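Local coordinates for protein alginate lyase (Bacteroides ovatus, PDB 3NNB) that probably depolymerises the acidic polysaccharide alginate by beta-elimination at its glycosidic linkages, as a largely helical lyase, at residues A4-Y9 against M178-N183; E12-V17 against A114-G119; K106-L111 against T172-A177; I166-F171 against D227-A232; G194-F199 against A234-N239. One frame throughout, in Å; residues are numbered along the deposited sequence.

Contact 1: residues A4-Y9 against M178-N183. With NA (sodium ion), chain B.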
# COMPACT_ATOMS: atom_id res chain seq x y z
N ALA A 4 18.19 -4.51 8.31
CA ALA A 4 17.06 -5.47 8.35
C ALA A 4 16.69 -5.95 6.95
O ALA A 4 16.99 -5.28 5.97
CB ALA A 4 15.86 -4.83 9.01
N ASN A 5 16.06 -7.11 6.85
CA ASN A 5 15.63 -7.61 5.55
C ASN A 5 14.30 -7.00 5.05
O ASN A 5 13.31 -7.69 4.83
CB ASN A 5 15.58 -9.11 5.61
CG ASN A 5 15.48 -9.73 4.24
OD1 ASN A 5 15.91 -9.14 3.23
ND2 ASN A 5 14.89 -10.92 4.19
N THR A 6 14.27 -5.69 4.88
CA THR A 6 13.09 -5.00 4.37
C THR A 6 13.08 -4.97 2.84
O THR A 6 14.14 -4.89 2.18
CB THR A 6 12.95 -3.60 4.97
OG1 THR A 6 14.09 -2.79 4.66
CG2 THR A 6 12.84 -3.68 6.53
N ARG A 7 11.87 -4.96 2.28
CA ARG A 7 11.69 -5.02 0.84
C ARG A 7 11.14 -3.74 0.24
O ARG A 7 11.58 -3.30 -0.83
CB ARG A 7 10.79 -6.22 0.48
CG ARG A 7 11.24 -7.55 1.02
CD ARG A 7 12.59 -7.97 0.46
NE ARG A 7 12.88 -9.34 0.88
CZ ARG A 7 13.81 -10.14 0.37
NH1 ARG A 7 14.57 -9.77 -0.65
NH2 ARG A 7 13.96 -11.36 0.90
N ILE A 8 10.16 -3.14 0.91
CA ILE A 8 9.58 -1.86 0.51
C ILE A 8 10.45 -0.72 1.02
O ILE A 8 10.80 0.20 0.27
CB ILE A 8 8.14 -1.71 1.07
CG1 ILE A 8 7.19 -2.73 0.39
CG2 ILE A 8 7.66 -0.29 0.91
CD1 ILE A 8 6.69 -2.31 -0.94
N TYR A 9 10.82 -0.78 2.29
CA TYR A 9 11.73 0.21 2.88
C TYR A 9 13.16 -0.13 2.44
O TYR A 9 13.50 -1.29 2.36
CB TYR A 9 11.70 0.19 4.42
CG TYR A 9 10.37 0.48 5.10
CD1 TYR A 9 9.43 1.30 4.52
CD2 TYR A 9 10.08 -0.08 6.35
CE1 TYR A 9 8.20 1.56 5.18
CE2 TYR A 9 8.87 0.18 7.00
CZ TYR A 9 7.96 1.01 6.44
OH TYR A 9 6.76 1.27 7.10
N MSE A 178 6.90 -5.83 10.55
CA MSE A 178 7.03 -7.12 11.28
C MSE A 178 8.49 -7.61 11.28
O MSE A 178 9.05 -7.99 12.33
CB MSE A 178 6.10 -8.19 10.75
CG MSE A 178 4.63 -7.81 10.91
SE MSE A 178 3.41 -9.28 10.66
CE MSE A 178 3.79 -9.63 8.82
N THR A 179 9.13 -7.52 10.13
CA THR A 179 10.54 -7.88 10.01
C THR A 179 11.40 -7.10 11.00
O THR A 179 12.27 -7.68 11.68
CB THR A 179 11.06 -7.75 8.55
OG1 THR A 179 10.33 -8.63 7.70
CG2 THR A 179 12.57 -8.06 8.46
N LEU A 180 11.14 -5.80 11.08
CA LEU A 180 11.86 -4.86 11.97
C LEU A 180 11.69 -5.19 13.47
O LEU A 180 12.55 -4.83 14.28
CB LEU A 180 11.45 -3.42 11.66
CG LEU A 180 11.89 -2.81 10.34
CD1 LEU A 180 11.27 -1.43 10.20
CD2 LEU A 180 13.43 -2.78 10.21
N MSE A 181 10.60 -5.87 13.80
CA MSE A 181 10.28 -6.33 15.16
C MSE A 181 10.66 -7.75 15.53
O MSE A 181 10.39 -8.16 16.66
CB MSE A 181 8.73 -6.27 15.35
CG MSE A 181 8.24 -5.01 15.66
SE MSE A 181 6.34 -5.37 16.05
CE MSE A 181 5.53 -5.32 14.25
N GLU A 182 11.24 -8.51 14.61
CA GLU A 182 11.48 -9.93 14.83
C GLU A 182 12.38 -10.18 16.05
O GLU A 182 12.20 -11.19 16.74
CB GLU A 182 12.06 -10.59 13.56
CG GLU A 182 11.01 -10.79 12.52
CD GLU A 182 11.47 -11.59 11.32
OE1 GLU A 182 12.63 -12.05 11.34
OE2 GLU A 182 10.67 -11.75 10.39
N ASN A 183 13.30 -9.28 16.34
CA ASN A 183 14.19 -9.45 17.51
C ASN A 183 13.57 -8.94 18.82
O ASN A 183 14.19 -9.03 19.86
CB ASN A 183 15.62 -8.88 17.29
CG ASN A 183 15.67 -7.34 17.15
OD1 ASN A 183 14.67 -6.63 17.21
ND2 ASN A 183 16.88 -6.84 16.93
NA NA B . 11.58 -12.28 18.79
O HOH W 1 10.46 -7.67 5.15
O HOH W 2 10.88 -13.63 20.71
O HOH W 3 13.83 -12.42 19.64
O HOH W 4 12.42 -14.37 17.66
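Leu-180, on helix 171-180, carries the apolar share of this contact by spreading its two methyls over the N-terminal loop. Its CD2 lies 3.4 Å from Ala-4 CB, tighter than ordinary van der Waals contact, and the same methyl meets Thr-6 CG2 at 3.8 Å. The second methyl, CD1, comes up at the edge of the Tyr-9 ring, near its plane, 4.2 Å from CD2 of that ring. Thr-6 serves two ends: with OG1 between the backbone N and the carbonyl carbon (chi1 60°), it donates 2.8 Å to Tyr-9 O from above the carbonyl plane, while CG2 is left beside the backbone N to meet Leu-180.

No direct hydrogen bond crosses the contact. Instead a water donates 2.9 Å to O of Asn-5, which is the central residue of an inverse gamma turn, and is also hydrogen-bonded to Thr-179 OG1 at 2.7 Å. Thr-179 CG2 lies against the same Asn-5 carbonyl.

A sodium ion sits on the 178-183 side and does not link the two segments: Glu-182 O binds it at 2.4 Å, with three waters and the carbonyl oxygens of Ser-184 and Phe-187. The contact thus fits the loop preceding helix 11-19 against helix 171-180, with helix 98-118 touching both Tyr-9 and Leu-180, and helix 274-293 touching Arg-7 and Ile-8.

Contact 2: residues E12-V17 against A114-G119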
# COMPACT_ATOMS: atom_id res chain seq x y z
N GLU A 12 19.32 -0.26 4.18
CA GLU A 12 20.54 0.41 4.67
C GLU A 12 20.27 1.85 5.07
O GLU A 12 20.79 2.33 6.08
CB GLU A 12 21.70 0.34 3.61
CG GLU A 12 22.12 -1.08 3.28
N LYS A 13 19.49 2.58 4.27
CA LYS A 13 19.07 3.93 4.64
C LYS A 13 18.40 3.94 6.02
O LYS A 13 18.70 4.78 6.88
CB LYS A 13 18.09 4.52 3.61
CG LYS A 13 18.73 5.06 2.37
CD LYS A 13 17.63 5.55 1.36
CE LYS A 13 18.28 6.24 0.21
NZ LYS A 13 18.72 7.60 0.53
N LEU A 14 17.45 3.02 6.21
CA LEU A 14 16.67 3.02 7.46
C LEU A 14 17.60 2.79 8.66
O LEU A 14 17.44 3.41 9.70
CB LEU A 14 15.53 1.99 7.41
CG LEU A 14 14.40 2.22 8.40
CD1 LEU A 14 13.59 3.45 8.07
CD2 LEU A 14 13.48 0.94 8.43
N ALA A 15 18.56 1.88 8.49
CA ALA A 15 19.52 1.58 9.56
C ALA A 15 20.32 2.81 9.91
O ALA A 15 20.64 3.02 11.09
CB ALA A 15 20.44 0.39 9.16
N LYS A 16 20.66 3.63 8.92
CA LYS A 16 21.42 4.85 9.20
C LYS A 16 20.56 5.90 9.88
O LYS A 16 21.02 6.60 10.78
CB LYS A 16 22.09 5.41 7.93
CG LYS A 16 23.11 4.47 7.35
CD LYS A 16 23.73 5.02 6.08
CE LYS A 16 24.89 4.11 5.68
NZ LYS A 16 25.46 4.43 4.34
N VAL A 17 19.30 6.01 9.47
CA VAL A 17 18.40 6.92 10.14
C VAL A 17 18.24 6.50 11.61
O VAL A 17 18.19 7.34 12.47
CB VAL A 17 17.00 7.00 9.44
CG1 VAL A 17 16.04 7.90 10.25
CG2 VAL A 17 17.13 7.51 8.01
N ALA A 114 8.22 2.17 15.65
CA ALA A 114 8.54 2.69 16.98
C ALA A 114 9.46 1.75 17.75
O ALA A 114 10.43 2.22 18.39
CB ALA A 114 7.24 2.99 17.79
N TYR A 115 9.17 0.43 17.72
CA TYR A 115 10.08 -0.51 18.35
C TYR A 115 11.51 -0.44 17.71
O TYR A 115 12.54 -0.42 18.40
CB TYR A 115 9.54 -1.94 18.27
CG TYR A 115 10.58 -2.93 18.71
CD1 TYR A 115 10.85 -3.10 20.07
CD2 TYR A 115 11.35 -3.62 17.80
CE1 TYR A 115 11.88 -3.94 20.49
CE2 TYR A 115 12.35 -4.48 18.22
CZ TYR A 115 12.62 -4.62 19.55
OH TYR A 115 13.60 -5.50 19.94
N TYR A 116 11.58 -0.38 16.39
CA TYR A 116 12.86 -0.34 15.69
C TYR A 116 13.69 0.84 16.11
O TYR A 116 14.89 0.70 16.40
CB TYR A 116 12.61 -0.31 14.18
CG TYR A 116 13.88 -0.37 13.37
CD1 TYR A 116 14.75 -1.46 13.49
CD2 TYR A 116 14.22 0.65 12.49
CE1 TYR A 116 15.93 -1.50 12.72
CE2 TYR A 116 15.40 0.60 11.72
CZ TYR A 116 16.23 -0.49 11.85
OH TYR A 116 17.39 -0.53 11.11
N PHE A 117 13.06 2.02 16.18
CA PHE A 117 13.80 3.25 16.45
C PHE A 117 14.14 3.40 17.93
O PHE A 117 15.18 3.99 18.26
CB PHE A 117 13.03 4.46 15.92
CG PHE A 117 13.25 4.70 14.45
CD1 PHE A 117 14.39 5.35 14.00
CD2 PHE A 117 12.35 4.25 13.51
CE1 PHE A 117 14.59 5.55 12.64
CE2 PHE A 117 12.57 4.43 12.15
CZ PHE A 117 13.68 5.07 11.72
N SER A 118 13.27 2.91 18.83
CA SER A 118 13.39 3.17 20.27
C SER A 118 13.94 2.00 21.06
O SER A 118 14.49 2.21 22.16
CB SER A 118 12.03 3.56 20.88
OG SER A 118 11.18 2.42 20.98
N GLY A 119 13.77 0.78 20.55
CA GLY A 119 14.03 -0.42 21.30
C GLY A 119 13.10 -0.71 22.46
O GLY A 119 13.34 -1.66 23.22
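Tyr-116 and Phe-117 reach from helix 98-118 to helix 11-19, and Leu-14 meets both rings, one with each branch. The CB of Tyr-116 points toward helix 11-19, and CG is anti to the backbone N (chi1 -176°). Leu-14 crosses that ring obliquely, its CG and CD2 each 3.8 Å from Tyr-116 CE2, and beyond them the phenol oxygen OH sits 3.4 Å from Ala-15 CA. Phe-117 stands at about a right angle to Leu-14, whose CD1 lies 4.0 Å from Phe-117 CZ. From the Val-17 side, CG1 arrives at the edge of the Phe-117 ring, near its plane, 3.7 Å from CE1. The two aromatics also lean on one another, Tyr-116 CD2 lying over one face of Phe-117 toward the rim. An alanine in place of Tyr-116 would probably open a gap beside Leu-14 and Ala-15 and leave Lys-18 without its cation-pi partner. No hydrogen bond joins the segments. With the axes 10.9 Å apart at 55°, the large rings bridge a wide spacing, a buried helix-helix seam consistent with the helical toroid expected of this alginate lyase family in the six-hairpin clan.

Contact 3: residues K106-L111 against T172-A177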
# COMPACT_ATOMS: atom_id res chain seq x y z
N LYS A 106 -2.08 0.13 9.98
CA LYS A 106 -1.38 1.35 10.34
C LYS A 106 -0.77 1.26 11.73
O LYS A 106 0.36 1.69 11.96
CB LYS A 106 -2.29 2.56 10.24
CG LYS A 106 -2.62 2.90 8.83
CD LYS A 106 -3.41 4.22 8.76
CE LYS A 106 -4.89 4.04 8.83
NZ LYS A 106 -5.57 5.23 8.23
N ALA A 107 -1.52 0.68 12.66
CA ALA A 107 -1.03 0.54 14.05
C ALA A 107 0.18 -0.39 14.14
O ALA A 107 1.15 -0.10 14.83
CB ALA A 107 -2.17 0.04 14.98
N VAL A 108 0.14 -1.50 13.44
CA VAL A 108 1.24 -2.46 13.49
C VAL A 108 2.47 -1.84 12.86
O VAL A 108 3.58 -2.01 13.37
CB VAL A 108 0.85 -3.77 12.79
CG1 VAL A 108 2.08 -4.62 12.52
CG2 VAL A 108 -0.23 -4.54 13.67
N THR A 109 2.26 -1.10 11.76
CA THR A 109 3.36 -0.40 11.08
C THR A 109 3.98 0.67 12.01
O THR A 109 5.22 0.72 12.19
CB THR A 109 2.93 0.14 9.71
OG1 THR A 109 2.67 -0.99 8.85
CG2 THR A 109 4.00 1.02 9.07
N THR A 110 3.15 1.51 12.60
CA THR A 110 3.59 2.52 13.56
C THR A 110 4.39 1.88 14.71
O THR A 110 5.48 2.36 15.10
CB THR A 110 2.37 3.28 14.14
OG1 THR A 110 1.71 3.99 13.07
CG2 THR A 110 2.75 4.25 15.24
N LEU A 111 3.82 0.83 15.31
CA LEU A 111 4.41 0.17 16.45
C LEU A 111 5.72 -0.52 16.13
O LEU A 111 6.66 -0.47 16.91
CB LEU A 111 3.43 -0.79 17.13
CG LEU A 111 2.25 -0.01 17.79
CD1 LEU A 111 1.03 -0.98 17.98
CD2 LEU A 111 2.66 0.70 19.14
N THR A 172 1.98 -4.85 2.37
CA THR A 172 3.34 -4.82 1.80
C THR A 172 4.31 -4.13 2.75
O THR A 172 5.41 -4.64 3.03
CB THR A 172 3.38 -4.21 0.40
OG1 THR A 172 2.91 -2.85 0.44
CG2 THR A 172 2.61 -5.11 -0.62
N GLU A 173 3.89 -2.99 3.28
CA GLU A 173 4.64 -2.23 4.25
C GLU A 173 4.60 -2.85 5.65
O GLU A 173 5.61 -2.92 6.33
CB GLU A 173 4.10 -0.78 4.29
CG GLU A 173 4.81 0.10 5.22
CD GLU A 173 4.40 1.58 5.12
OE1 GLU A 173 3.39 1.85 4.44
OE2 GLU A 173 5.07 2.41 5.79
N MSE A 174 3.41 -3.31 6.07
CA MSE A 174 3.27 -3.98 7.35
C MSE A 174 4.27 -5.13 7.55
O MSE A 174 4.81 -5.31 8.62
CB MSE A 174 1.85 -4.50 7.52
CG MSE A 174 1.55 -4.90 8.93
SE MSE A 174 -0.15 -5.80 9.15
CE MSE A 174 0.35 -7.43 8.31
N ILE A 175 4.52 -5.87 6.47
CA ILE A 175 5.44 -6.99 6.53
C ILE A 175 6.84 -6.48 6.91
O ILE A 175 7.52 -7.09 7.73
CB ILE A 175 5.48 -7.78 5.22
CG1 ILE A 175 4.26 -8.72 5.17
CG2 ILE A 175 6.84 -8.53 5.06
CD1 ILE A 175 3.97 -9.29 3.75
N ASP A 176 7.26 -5.36 6.32
CA ASP A 176 8.56 -4.77 6.69
C ASP A 176 8.59 -4.37 8.16
O ASP A 176 9.62 -4.59 8.85
CB ASP A 176 8.93 -3.58 5.81
CG ASP A 176 9.42 -3.98 4.44
OD1 ASP A 176 9.59 -5.19 4.16
OD2 ASP A 176 9.60 -3.06 3.64
N ALA A 177 7.49 -3.84 8.66
CA ALA A 177 7.42 -3.46 10.10
C ALA A 177 7.51 -4.72 10.97
O ALA A 177 8.16 -4.68 12.02
CB ALA A 177 6.13 -2.68 10.38
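Val-108 makes the first approach to helix 171-180. Its CG1, anti to the backbone N (chi1 166°), lies 3.6 Å from CG of Met-174, a selenomethionine, and the two side chains run askew. The carbonyl oxygen of Val-108 adds a looser touch, 4.0 Å from Ala-177 CB.

Thr-109 follows and does most of the work, since three parts of it face three different residues. Its CA rests on Ala-177 CB at 3.7 Å. Its OG1 approaches Met-174 CA to 3.4 Å, although the hydrogen bond of that hydroxyl goes to Ser-105 O, one turn earlier in its own helix. Its methyl, CG2, meets Glu-173 OE2 at 3.7 Å, the two side chains crossing at about a right angle. The extended Glu-173 takes its carboxylate past this methyl to the hydroxyl of Tyr-9, with which OE2 is probably hydrogen-bonded, though unusually short as modelled.

Thr-109 and Ala-177 present small groups, consistent with the close backbones: Thr-109 CA and Met-174 CA are 5.2 Å apart, and the axes approach to 8.4 Å at 35°. Around this pair, helix 121-136 covers Val-108 through Phe-130, helix 27-41 lies against Thr-110 and Leu-111, and helix 221-236 packs on Thr-172 and Ile-175.

Contact 4: residues I166-F171 against D227-A232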
# COMPACT_ATOMS: atom_id res chain seq x y z
N ILE A 166 -7.02 -4.53 -3.58
CA ILE A 166 -6.34 -3.28 -3.24
C ILE A 166 -6.47 -2.96 -1.75
O ILE A 166 -5.64 -2.24 -1.20
CB ILE A 166 -6.80 -2.09 -4.17
CG1 ILE A 166 -5.72 -1.01 -4.30
CG2 ILE A 166 -8.13 -1.44 -3.65
CD1 ILE A 166 -4.49 -1.43 -5.08
N ASP A 167 -7.53 -3.45 -1.10
CA ASP A 167 -7.79 -3.15 0.31
C ASP A 167 -6.60 -3.49 1.21
O ASP A 167 -6.40 -2.86 2.25
CB ASP A 167 -9.01 -3.90 0.85
CG ASP A 167 -10.35 -3.42 0.26
OD1 ASP A 167 -10.35 -2.66 -0.72
OD2 ASP A 167 -11.40 -3.86 0.78
N ILE A 168 -5.84 -4.54 0.85
CA ILE A 168 -4.77 -5.03 1.70
C ILE A 168 -3.40 -4.61 1.23
O ILE A 168 -2.40 -5.14 1.68
CB ILE A 168 -4.81 -6.58 1.87
CG1 ILE A 168 -4.76 -7.35 0.54
CG2 ILE A 168 -6.03 -6.96 2.72
CD1 ILE A 168 -4.23 -8.83 0.71
N TYR A 169 -3.34 -3.66 0.29
CA TYR A 169 -2.04 -3.26 -0.27
C TYR A 169 -1.04 -2.84 0.84
O TYR A 169 0.16 -3.10 0.72
CB TYR A 169 -2.19 -2.14 -1.28
CG TYR A 169 -0.88 -1.85 -2.01
CD1 TYR A 169 -0.56 -2.57 -3.16
CD2 TYR A 169 0.04 -0.93 -1.53
CE1 TYR A 169 0.63 -2.36 -3.81
CE2 TYR A 169 1.24 -0.71 -2.18
CZ TYR A 169 1.53 -1.44 -3.33
OH TYR A 169 2.75 -1.22 -3.97
N SER A 170 -1.52 -2.19 1.90
CA SER A 170 -0.66 -1.79 3.02
C SER A 170 0.04 -2.95 3.75
O SER A 170 1.01 -2.72 4.48
CB SER A 170 -1.41 -0.91 4.04
OG SER A 170 -2.37 -1.65 4.73
N PHE A 171 -0.39 -4.20 3.51
CA PHE A 171 0.31 -5.33 4.08
C PHE A 171 1.74 -5.42 3.54
O PHE A 171 2.63 -5.99 4.19
CB PHE A 171 -0.44 -6.64 3.82
CG PHE A 171 -1.68 -6.84 4.64
CD1 PHE A 171 -2.18 -5.89 5.54
CD2 PHE A 171 -2.38 -8.02 4.48
CE1 PHE A 171 -3.35 -6.16 6.29
CE2 PHE A 171 -3.52 -8.27 5.22
CZ PHE A 171 -4.00 -7.34 6.13
N ASP A 227 0.58 -7.48 -8.74
CA ASP A 227 1.92 -8.07 -8.89
C ASP A 227 2.83 -7.68 -7.73
O ASP A 227 3.61 -8.48 -7.24
CB ASP A 227 2.57 -7.66 -10.20
CG ASP A 227 2.03 -8.40 -11.40
OD1 ASP A 227 1.10 -9.22 -11.27
OD2 ASP A 227 2.54 -8.15 -12.52
N VAL A 228 2.79 -6.40 -7.33
CA VAL A 228 3.60 -5.97 -6.18
C VAL A 228 3.27 -6.76 -4.91
O VAL A 228 4.16 -7.22 -4.20
CB VAL A 228 3.49 -4.43 -5.89
CG1 VAL A 228 4.43 -4.02 -4.78
CG2 VAL A 228 3.80 -3.64 -7.16
N GLN A 229 1.98 -6.93 -4.66
CA GLN A 229 1.55 -7.62 -3.45
C GLN A 229 1.96 -9.09 -3.57
O GLN A 229 2.51 -9.64 -2.63
CB GLN A 229 0.02 -7.54 -3.32
CG GLN A 229 -0.55 -6.16 -3.09
CD GLN A 229 -1.98 -6.23 -2.56
OE1 GLN A 229 -2.19 -6.64 -1.41
NE2 GLN A 229 -2.96 -5.78 -3.38
N LEU A 230 1.72 -9.72 -4.72
CA LEU A 230 2.11 -11.14 -4.87
C LEU A 230 3.62 -11.31 -4.60
O LEU A 230 4.06 -12.24 -3.89
CB LEU A 230 1.74 -11.66 -6.26
CG LEU A 230 1.95 -13.17 -6.46
CD1 LEU A 230 0.90 -13.97 -5.66
CD2 LEU A 230 1.88 -13.50 -7.98
N THR A 231 4.41 -10.38 -5.12
CA THR A 231 5.87 -10.43 -4.99
C THR A 231 6.28 -10.30 -3.52
O THR A 231 7.05 -11.10 -3.00
CB THR A 231 6.53 -9.39 -5.85
OG1 THR A 231 6.18 -9.62 -7.22
CG2 THR A 231 8.08 -9.47 -5.73
N ALA A 232 5.73 -9.28 -2.85
CA ALA A 232 6.07 -9.07 -1.45
C ALA A 232 5.65 -10.26 -0.57
O ALA A 232 6.40 -10.66 0.34
CB ALA A 232 5.37 -7.80 -0.94
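Tyr-169 and Gln-229 mark the nearest approach of the two backbones, their CA atoms 6.5 Å apart, where a loop runs beside a regular helix. The loop is shaped by a type I beta turn from Ile-168 to Phe-171, closed by Phe-171 N to Ile-168 O at 2.9 Å. On the helical side, Asp-227 O accepts from both the amide and the hydroxyl of Thr-231, which come from opposite faces of its carbonyl plane.

The loop leads from strand 148-151 into helix 171-180. The centre of the contact lies about 6 Å from the centre of the chain, where helices 221-236 and 274-293 also meet, in a largely helical chain consistent with the toroid expected of the six-hairpin clan.

Gln-229 reaches across with its chain extended beyond CG. Its OE1 is 3.3 Å from Ile-168 CG1, and its CD is 3.8 Å from Tyr-169 CA. Tyr-233 OH hydrogen-bonds to OE1 and Met-165 O to NE2, so the buried amide is gripped at both ends and its rotation fixed. Tyr-169 lies obliquely against this side chain, CD1 being 3.6 Å from Gln-229 CG, with ring and amide planes 66° apart. Farther out, Tyr-169 OH touches Val-228 CG1 at 3.4 Å while hydrogen-bonding to Asp-287. A citrate, probably from the crystallisation liquor, lies about 5 Å from the Ile-166 side chain and may mark a pocket.

Contact 5: residues G194-F199 against A234-N239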
# COMPACT_ATOMS: atom_id res chain seq x y z
N GLY A 194 2.98 -18.22 12.58
CA GLY A 194 1.57 -18.00 12.34
C GLY A 194 1.32 -16.97 11.25
O GLY A 194 0.44 -17.17 10.39
N MSE A 195 2.09 -15.89 11.28
CA MSE A 195 1.98 -14.86 10.25
C MSE A 195 2.42 -15.37 8.86
O MSE A 195 1.77 -15.10 7.83
CB MSE A 195 2.76 -13.62 10.66
CG MSE A 195 2.15 -12.88 11.85
SE MSE A 195 0.29 -12.41 11.70
CE MSE A 195 0.36 -11.53 9.96
N LYS A 196 3.53 -16.09 8.81
CA LYS A 196 3.99 -16.65 7.53
C LYS A 196 2.97 -17.67 6.99
O LYS A 196 2.74 -17.74 5.79
CB LYS A 196 5.36 -17.29 7.68
CG LYS A 196 6.44 -16.26 7.88
CD LYS A 196 7.82 -16.88 8.17
CE LYS A 196 8.48 -17.48 6.94
NZ LYS A 196 7.92 -18.81 6.59
N GLU A 197 2.35 -18.45 7.88
CA GLU A 197 1.32 -19.42 7.47
C GLU A 197 0.08 -18.72 6.91
O GLU A 197 -0.47 -19.13 5.91
CB GLU A 197 0.95 -20.37 8.61
CG GLU A 197 2.03 -21.45 8.86
CD GLU A 197 1.71 -22.41 10.00
OE1 GLU A 197 0.69 -22.23 10.68
OE2 GLU A 197 2.50 -23.36 10.20
N TRP A 198 -0.33 -17.62 7.55
CA TRP A 198 -1.46 -16.83 7.03
C TRP A 198 -1.16 -16.30 5.62
O TRP A 198 -1.97 -16.48 4.69
CB TRP A 198 -1.81 -15.68 7.97
CG TRP A 198 -3.13 -15.03 7.67
CD1 TRP A 198 -4.32 -15.30 8.30
CD2 TRP A 198 -3.39 -13.97 6.75
NE1 TRP A 198 -5.30 -14.52 7.80
CE2 TRP A 198 -4.77 -13.68 6.85
CE3 TRP A 198 -2.61 -13.23 5.87
CZ2 TRP A 198 -5.38 -12.72 6.09
CZ3 TRP A 198 -3.23 -12.26 5.12
CH2 TRP A 198 -4.60 -12.02 5.24
N PHE A 199 0.02 -15.68 5.44
CA PHE A 199 0.38 -15.12 4.14
C PHE A 199 0.58 -16.25 3.12
O PHE A 199 0.37 -16.05 1.95
CB PHE A 199 1.60 -14.20 4.25
CG PHE A 199 1.23 -12.79 4.62
CD1 PHE A 199 0.74 -11.91 3.65
CD2 PHE A 199 1.24 -12.37 5.97
CE1 PHE A 199 0.34 -10.65 3.98
CE2 PHE A 199 0.82 -11.10 6.29
CZ PHE A 199 0.37 -10.23 5.29
N ALA A 234 5.07 -13.36 -1.51
CA ALA A 234 5.91 -14.51 -1.88
C ALA A 234 7.24 -14.45 -1.13
O ALA A 234 7.69 -15.46 -0.57
CB ALA A 234 6.14 -14.54 -3.44
N LEU A 235 7.88 -13.27 -1.08
CA LEU A 235 9.18 -13.14 -0.41
C LEU A 235 9.02 -13.39 1.08
O LEU A 235 9.84 -14.10 1.67
CB LEU A 235 9.83 -11.77 -0.64
CG LEU A 235 10.37 -11.59 -2.05
CD1 LEU A 235 10.72 -10.11 -2.32
CD2 LEU A 235 11.64 -12.47 -2.21
N TYR A 236 7.96 -12.85 1.69
CA TYR A 236 7.78 -13.01 3.14
C TYR A 236 7.61 -14.50 3.54
O TYR A 236 8.05 -14.91 4.61
CB TYR A 236 6.58 -12.21 3.64
CG TYR A 236 6.40 -12.24 5.13
CD1 TYR A 236 7.42 -11.78 5.98
CD2 TYR A 236 5.24 -12.73 5.70
CE1 TYR A 236 7.27 -11.81 7.38
CE2 TYR A 236 5.12 -12.82 7.09
CZ TYR A 236 6.12 -12.33 7.91
OH TYR A 236 6.00 -12.33 9.32
N THR A 237 6.98 -15.26 2.68
CA THR A 237 6.70 -16.68 2.91
C THR A 237 7.80 -17.62 2.38
O THR A 237 7.64 -18.81 2.41
CB THR A 237 5.35 -17.08 2.32
OG1 THR A 237 5.35 -16.91 0.88
CG2 THR A 237 4.23 -16.24 2.91
N GLY A 238 8.92 -17.07 1.91
CA GLY A 238 10.07 -17.88 1.47
C GLY A 238 10.04 -18.35 0.02
O GLY A 238 10.84 -19.20 -0.38
N ASN A 239 9.13 -17.83 -0.78
CA ASN A 239 8.92 -18.30 -2.13
C ASN A 239 9.62 -17.34 -3.09
O ASN A 239 8.99 -16.56 -3.81
CB ASN A 239 7.44 -18.41 -2.44
CG ASN A 239 7.16 -19.20 -3.71
OD1 ASN A 239 8.06 -19.46 -4.51
ND2 ASN A 239 5.90 -19.56 -3.91
O HOH W 5 6.42 -19.89 5.01
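Tyr-236 is engaged by helix 189-208 through ring face, ring edge and hydroxyl at once, which is the striking feature here. In the conformer given, Lys-196 CG lies over one face, 4.2 Å from the ring centroid, a CH-pi contact. The ring edge is turned toward the face of Phe-199 in an offset edge-to-face pair, centroids 5.8 Å apart and planes at 86°. At the far end Tyr-236 OH touches Met-195 CB at 3.7 Å. The CB of the tyrosine points toward helix 189-208, and CG is anti to the backbone N (chi1 -175°). An alanine here would probably leave one face of Phe-199 without the edge of a ring against it and open a gap beside Met-195 and Lys-196.

Thr-237 continues the contact, its CG2 lying 3.6 Å from Phe-199 CB and equally close to Lys-196 O, while its OG1 is hydrogen-bonded back to Tyr-233 O. A second conformer of Lys-196 and a too-short distance make the water link from its NZ to Thr-237 O doubtful.

Just beyond Thr-237, helix 221-236 ends in a Schellman motif: Asn-239 N bonds to Ala-234 O at 2.8 Å and Gly-238 N to Leu-235 O at 3.1 Å, with Gly-238 at positive phi as the C-prime residue. Asn-239 then N-caps helix 240-258 through Leu-242 N. Helix 171-180 reaches Tyr-236 with Ile-175 and Met-178, Trp-198 covers a face of Phe-199 and meets Phe-135 of helix 121-136 edge-to-face, and helix 240-258 lies against Ala-234 and Leu-235.

In the fold
Helix 171-180 is the common thread: contacts 1 and 3 both use it, their centres about 9 Å apart, and its Asp-176 accepts bonds from the backbone N atoms of Arg-7, Ile-8 and Tyr-9. Contact 2 adjoins contact 1 where Leu-180 CD1 meets Leu-14 CD2 at 3.7 Å. Contact 5 touches both contact 3, with Ile-175 CG2 3.4 Å from Tyr-236 CD1, and contact 4, with Phe-171 CD2 3.6 Å from Phe-199 CZ. Contacts 2 and 4 are far apart, about 23 Å between centres. The sodium ion belongs to contact 1, about 11 Å from the Tyr-236 side chain, whereas the citrate lies by contact 4.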